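Local coordinates for protein polyketide synthase (PDB 3QIT) that probably releases the polyketide chain in curacin A biosynthesis by thioester hydrolysis, with decarboxylation and sulfate elimination that leave a terminal alkene, at residues F11-C17 with F62-S68; P27-C31 with V88-P93. The contacts are given in a common frame with arbitrary orientation. Residue numbers count along the deposited sequence, not the author numbering.

Contact 1: F11-C17 with F62-S68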
# COMPACT_ATOMS: atom_id res chain seq x y z
N PHE B 11 -13.35 -8.41 -5.52
CA PHE B 11 -12.78 -7.06 -5.52
C PHE B 11 -11.30 -7.19 -5.72
O PHE B 11 -10.63 -7.87 -4.94
CB PHE B 11 -13.07 -6.34 -4.18
CG PHE B 11 -12.47 -4.96 -4.11
CD1 PHE B 11 -12.83 -3.99 -5.03
CD2 PHE B 11 -11.55 -4.63 -3.11
CE1 PHE B 11 -12.28 -2.69 -4.98
CE2 PHE B 11 -10.98 -3.32 -3.05
CZ PHE B 11 -11.36 -2.37 -3.98
N GLY B 12 -10.78 -6.51 -6.74
CA GLY B 12 -9.34 -6.42 -6.98
C GLY B 12 -8.66 -7.77 -7.19
O GLY B 12 -7.49 -7.93 -6.87
N GLY B 13 -9.40 -8.75 -7.69
CA GLY B 13 -8.85 -10.08 -7.90
C GLY B 13 -8.91 -10.95 -6.66
O GLY B 13 -8.36 -12.04 -6.64
N ASN B 14 -9.62 -10.47 -5.64
CA ASN B 14 -9.67 -11.17 -4.36
C ASN B 14 -11.13 -11.37 -3.98
O ASN B 14 -12.02 -10.91 -4.68
CB ASN B 14 -8.97 -10.34 -3.31
CG ASN B 14 -7.49 -10.26 -3.53
OD1 ASN B 14 -6.79 -11.24 -3.33
ND2 ASN B 14 -7.00 -9.09 -3.93
N GLN B 15 -11.37 -12.07 -2.87
CA GLN B 15 -12.77 -12.33 -2.46
C GLN B 15 -13.01 -11.74 -1.10
O GLN B 15 -12.24 -11.97 -0.16
CB GLN B 15 -13.01 -13.84 -2.44
CG GLN B 15 -12.88 -14.49 -3.82
CD GLN B 15 -14.04 -14.14 -4.73
OE1 GLN B 15 -15.16 -13.97 -4.26
NE2 GLN B 15 -13.78 -14.03 -6.04
N ILE B 16 -14.09 -10.97 -0.98
CA ILE B 16 -14.48 -10.42 0.32
C ILE B 16 -15.62 -11.29 0.86
O ILE B 16 -16.64 -11.41 0.21
CB ILE B 16 -15.02 -8.99 0.16
CG1 ILE B 16 -13.92 -8.06 -0.40
CG2 ILE B 16 -15.53 -8.45 1.53
CD1 ILE B 16 -14.47 -6.70 -0.85
N CYS B 17 -15.47 -11.82 2.07
CA CYS B 17 -16.59 -12.54 2.70
C CYS B 17 -17.45 -11.55 3.47
O CYS B 17 -16.93 -10.82 4.34
CB CYS B 17 -16.06 -13.59 3.69
SG CYS B 17 -17.47 -14.54 4.42
N PHE B 62 -9.58 -8.09 4.46
CA PHE B 62 -8.67 -9.00 3.73
C PHE B 62 -7.64 -9.58 4.69
O PHE B 62 -7.20 -8.91 5.64
CB PHE B 62 -7.94 -8.29 2.58
CG PHE B 62 -8.81 -8.06 1.35
CD1 PHE B 62 -9.51 -9.10 0.76
CD2 PHE B 62 -8.88 -6.79 0.79
CE1 PHE B 62 -10.34 -8.86 -0.41
CE2 PHE B 62 -9.66 -6.55 -0.35
CZ PHE B 62 -10.39 -7.58 -0.94
N GLY B 63 -7.31 -10.85 4.47
CA GLY B 63 -6.41 -11.58 5.37
C GLY B 63 -7.03 -12.10 6.66
O GLY B 63 -6.35 -12.76 7.44
N HIS B 64 -8.31 -11.79 6.90
CA HIS B 64 -8.99 -12.17 8.15
C HIS B 64 -10.16 -13.07 7.80
O HIS B 64 -10.69 -13.03 6.68
CB HIS B 64 -9.59 -10.93 8.83
CG HIS B 64 -8.57 -9.97 9.37
ND1 HIS B 64 -7.80 -9.16 8.57
CD2 HIS B 64 -8.24 -9.67 10.65
CE1 HIS B 64 -7.02 -8.40 9.33
NE2 HIS B 64 -7.25 -8.71 10.59
N GLY B 65 -10.57 -13.90 8.75
CA GLY B 65 -11.82 -14.69 8.60
C GLY B 65 -11.78 -15.55 7.36
O GLY B 65 -10.81 -16.27 7.13
N ARG B 66 -12.80 -15.42 6.52
CA ARG B 66 -12.85 -16.13 5.23
C ARG B 66 -12.57 -15.28 3.99
O ARG B 66 -12.69 -15.78 2.86
CB ARG B 66 -14.22 -16.84 5.09
CG ARG B 66 -14.48 -17.94 6.13
CD ARG B 66 -13.69 -19.21 5.80
NE ARG B 66 -13.71 -20.20 6.88
CZ ARG B 66 -14.66 -21.12 7.06
NH1 ARG B 66 -15.73 -21.17 6.26
NH2 ARG B 66 -14.54 -22.00 8.04
N SER B 67 -12.15 -14.02 4.18
CA SER B 67 -11.75 -13.22 3.03
C SER B 67 -10.37 -13.67 2.51
O SER B 67 -9.58 -14.27 3.25
CB SER B 67 -11.71 -11.72 3.34
OG SER B 67 -13.02 -11.20 3.41
N SER B 68 -10.10 -13.38 1.23
CA SER B 68 -8.80 -13.73 0.62
C SER B 68 -7.62 -13.20 1.39
O SER B 68 -7.67 -12.12 1.99
CB SER B 68 -8.70 -13.13 -0.80
OG SER B 68 -9.68 -13.68 -1.59
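Two serines with m rotamers let the irregular loop 62-68 dock on the edge of a strand. Ser68 brackets Gln15: its OG accepts from Gln15 N at 2.7 Å, and its own backbone N donates to Gln15 O at 2.9 Å. Ser67 OG accepts from Cys17 N at 2.9 Å while also bonding to the carbonyl of Asp60, so a small side chain able to both give and accept fits well here. Phe62, also m at chi1, turns the CE1-CZ side of its ring toward the strand: CZ lies 3.6 Å from Ile16 CG1 and 3.8 Å from Phe11 CD2, and CE1 is 3.5 Å from Asn14 CB. Phe11, Asn14 and Phe62 also pack on Met72 of the second subunit. Cys17, t at chi1, lays CB 4.0 Å from Arg66 CB; the arginine then turns away, and its NE bonds to Arg188 O. Gly12 and Gly13, both at positive phi, form the type I' turn from Phe11 to Asn14, and Gly65 meets a similar demand in the type II' turn from His64 to Ser67. The type I' turn closes a tight two-residue beta hairpin, the antiparallel edge of the alpha/beta hydrolase sheet, here hydrogen-bonded to the loop following strand 55-59.

Contact 2: P27-C31 with V88-P93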
# COMPACT_ATOMS: atom_id res chain seq x y z
N PRO B 27 -33.16 -2.41 7.10
CA PRO B 27 -32.12 -1.37 7.15
C PRO B 27 -30.80 -1.94 7.64
O PRO B 27 -30.80 -2.80 8.53
CB PRO B 27 -32.65 -0.36 8.17
CG PRO B 27 -34.11 -0.60 8.24
CD PRO B 27 -34.39 -2.00 7.79
N VAL B 28 -29.70 -1.44 7.09
CA VAL B 28 -28.39 -2.05 7.31
C VAL B 28 -27.65 -1.47 8.51
O VAL B 28 -27.59 -0.26 8.70
CB VAL B 28 -27.51 -1.92 6.04
CG1 VAL B 28 -26.03 -2.35 6.35
CG2 VAL B 28 -28.11 -2.74 4.89
N VAL B 29 -27.05 -2.37 9.30
CA VAL B 29 -26.01 -2.00 10.26
C VAL B 29 -24.72 -2.61 9.73
O VAL B 29 -24.60 -3.83 9.66
CB VAL B 29 -26.29 -2.51 11.67
CG1 VAL B 29 -25.21 -2.07 12.68
CG2 VAL B 29 -27.67 -1.98 12.18
N LEU B 30 -23.78 -1.76 9.36
CA LEU B 30 -22.50 -2.22 8.83
C LEU B 30 -21.46 -2.17 9.96
O LEU B 30 -21.21 -1.11 10.53
CB LEU B 30 -22.09 -1.36 7.64
CG LEU B 30 -20.68 -1.60 7.03
CD1 LEU B 30 -20.59 -3.03 6.52
CD2 LEU B 30 -20.49 -0.63 5.89
N CYS B 31 -20.86 -3.32 10.28
CA CYS B 31 -19.94 -3.47 11.43
C CYS B 31 -18.54 -3.84 10.92
O CYS B 31 -18.40 -4.79 10.15
CB CYS B 31 -20.39 -4.60 12.35
SG CYS B 31 -22.08 -4.36 13.00
N VAL B 88 -17.63 -2.46 -0.29
CA VAL B 88 -18.75 -3.10 0.40
C VAL B 88 -19.95 -2.14 0.46
O VAL B 88 -21.09 -2.54 0.18
CB VAL B 88 -18.36 -3.53 1.84
CG1 VAL B 88 -19.61 -4.01 2.58
CG2 VAL B 88 -17.31 -4.66 1.81
N ILE B 89 -19.69 -0.87 0.78
CA ILE B 89 -20.77 0.13 0.81
C ILE B 89 -21.45 0.27 -0.54
O ILE B 89 -22.69 0.34 -0.63
CB ILE B 89 -20.28 1.48 1.33
CG1 ILE B 89 -19.95 1.34 2.81
CG2 ILE B 89 -21.38 2.57 1.16
CD1 ILE B 89 -19.06 2.44 3.36
N GLN B 90 -20.64 0.28 -1.60
CA GLN B 90 -21.18 0.38 -2.96
C GLN B 90 -22.11 -0.79 -3.28
O GLN B 90 -23.01 -0.67 -4.11
CB GLN B 90 -20.08 0.49 -4.03
CG GLN B 90 -19.04 1.62 -3.86
CD GLN B 90 -19.61 2.97 -3.42
OE1 GLN B 90 -20.46 3.56 -4.11
NE2 GLN B 90 -19.11 3.49 -2.29
N GLU B 91 -21.90 -1.91 -2.60
CA GLU B 91 -22.70 -3.11 -2.82
C GLU B 91 -24.02 -3.09 -2.04
O GLU B 91 -24.96 -3.80 -2.39
CB GLU B 91 -21.88 -4.36 -2.47
CG GLU B 91 -22.43 -5.69 -2.98
CD GLU B 91 -22.34 -5.88 -4.49
OE1 GLU B 91 -21.77 -5.01 -5.20
OE2 GLU B 91 -22.84 -6.92 -4.98
N LEU B 92 -24.09 -2.27 -0.99
CA LEU B 92 -25.27 -2.20 -0.13
C LEU B 92 -26.30 -1.24 -0.72
O LEU B 92 -25.97 -0.47 -1.63
CB LEU B 92 -24.87 -1.79 1.31
CG LEU B 92 -23.93 -2.80 1.99
CD1 LEU B 92 -23.44 -2.26 3.35
CD2 LEU B 92 -24.59 -4.18 2.15
N PRO B 93 -27.55 -1.31 -0.23
CA PRO B 93 -28.59 -0.40 -0.72
C PRO B 93 -28.19 1.06 -0.57
O PRO B 93 -27.42 1.41 0.32
CB PRO B 93 -29.78 -0.72 0.17
CG PRO B 93 -29.61 -2.16 0.49
CD PRO B 93 -28.11 -2.34 0.66
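The backbones of 27-31 and 88-93 keep a layer of side chains between them: Val28 and Leu92 have CA atoms 8.1 Å apart, Leu30 and Ile89 8.5 Å. The first segment is an extended strand from Val28 on. The second is the last part of a helix, where Glu91 N bonds to Val88 O at 3.0 Å and Leu92 N to Ile89 O at 3.0 Å, before Leu92 and Pro93 straighten out. Because successive strand residues face opposite ways, Val28 and Leu30 point toward the helical segment and Val29 away from it. The interface is wholly apolar, so branched aliphatic residues suit it. Leu30 has the largest covered area, 63 Å², and touches three residues, with CD2 3.7 Å from Ile89 CG1 and 4.2 Å from Leu92 CD1, and CD1 4.2 Å from Val88 CG1. Val28 CG1 meets Leu92 CD1 at 4.0 Å, while Val28 CG2 touches Pro93 CD at 4.2 Å; this proline is exposed. Strand 28-32 lies between parallel strands 55-59 and 97-102, and helix 78-91 belongs to the beta-alpha-beta crossover joining those two neighbours, passing over the strand described here.

In the fold
Helix 78-91 joins the two contacts, whose centres are about 17 Å apart. Its end supplies the helical side of contact 2, while Thr80, Ala83, Gln84 and Arg87, earlier in the same helix, touch Phe11, Ile16 or Phe62 of contact 1. The two contacts meet directly where Ile16 CG2 lies 4.2 Å from Val88 CG2. Strands 14-21 and 28-32 follow each other in the chain but are separated in the sheet by strand 55-59, whose following loop forms half of contact 1. Beyond contact 2 comes strand 97-102, which leads to Ser103, the probable nucleophile of a triad with His269 and Glu127. In contact 1, His64 bonds to Leu36 N and meets His33, tying that loop to the loop after strand 28-32.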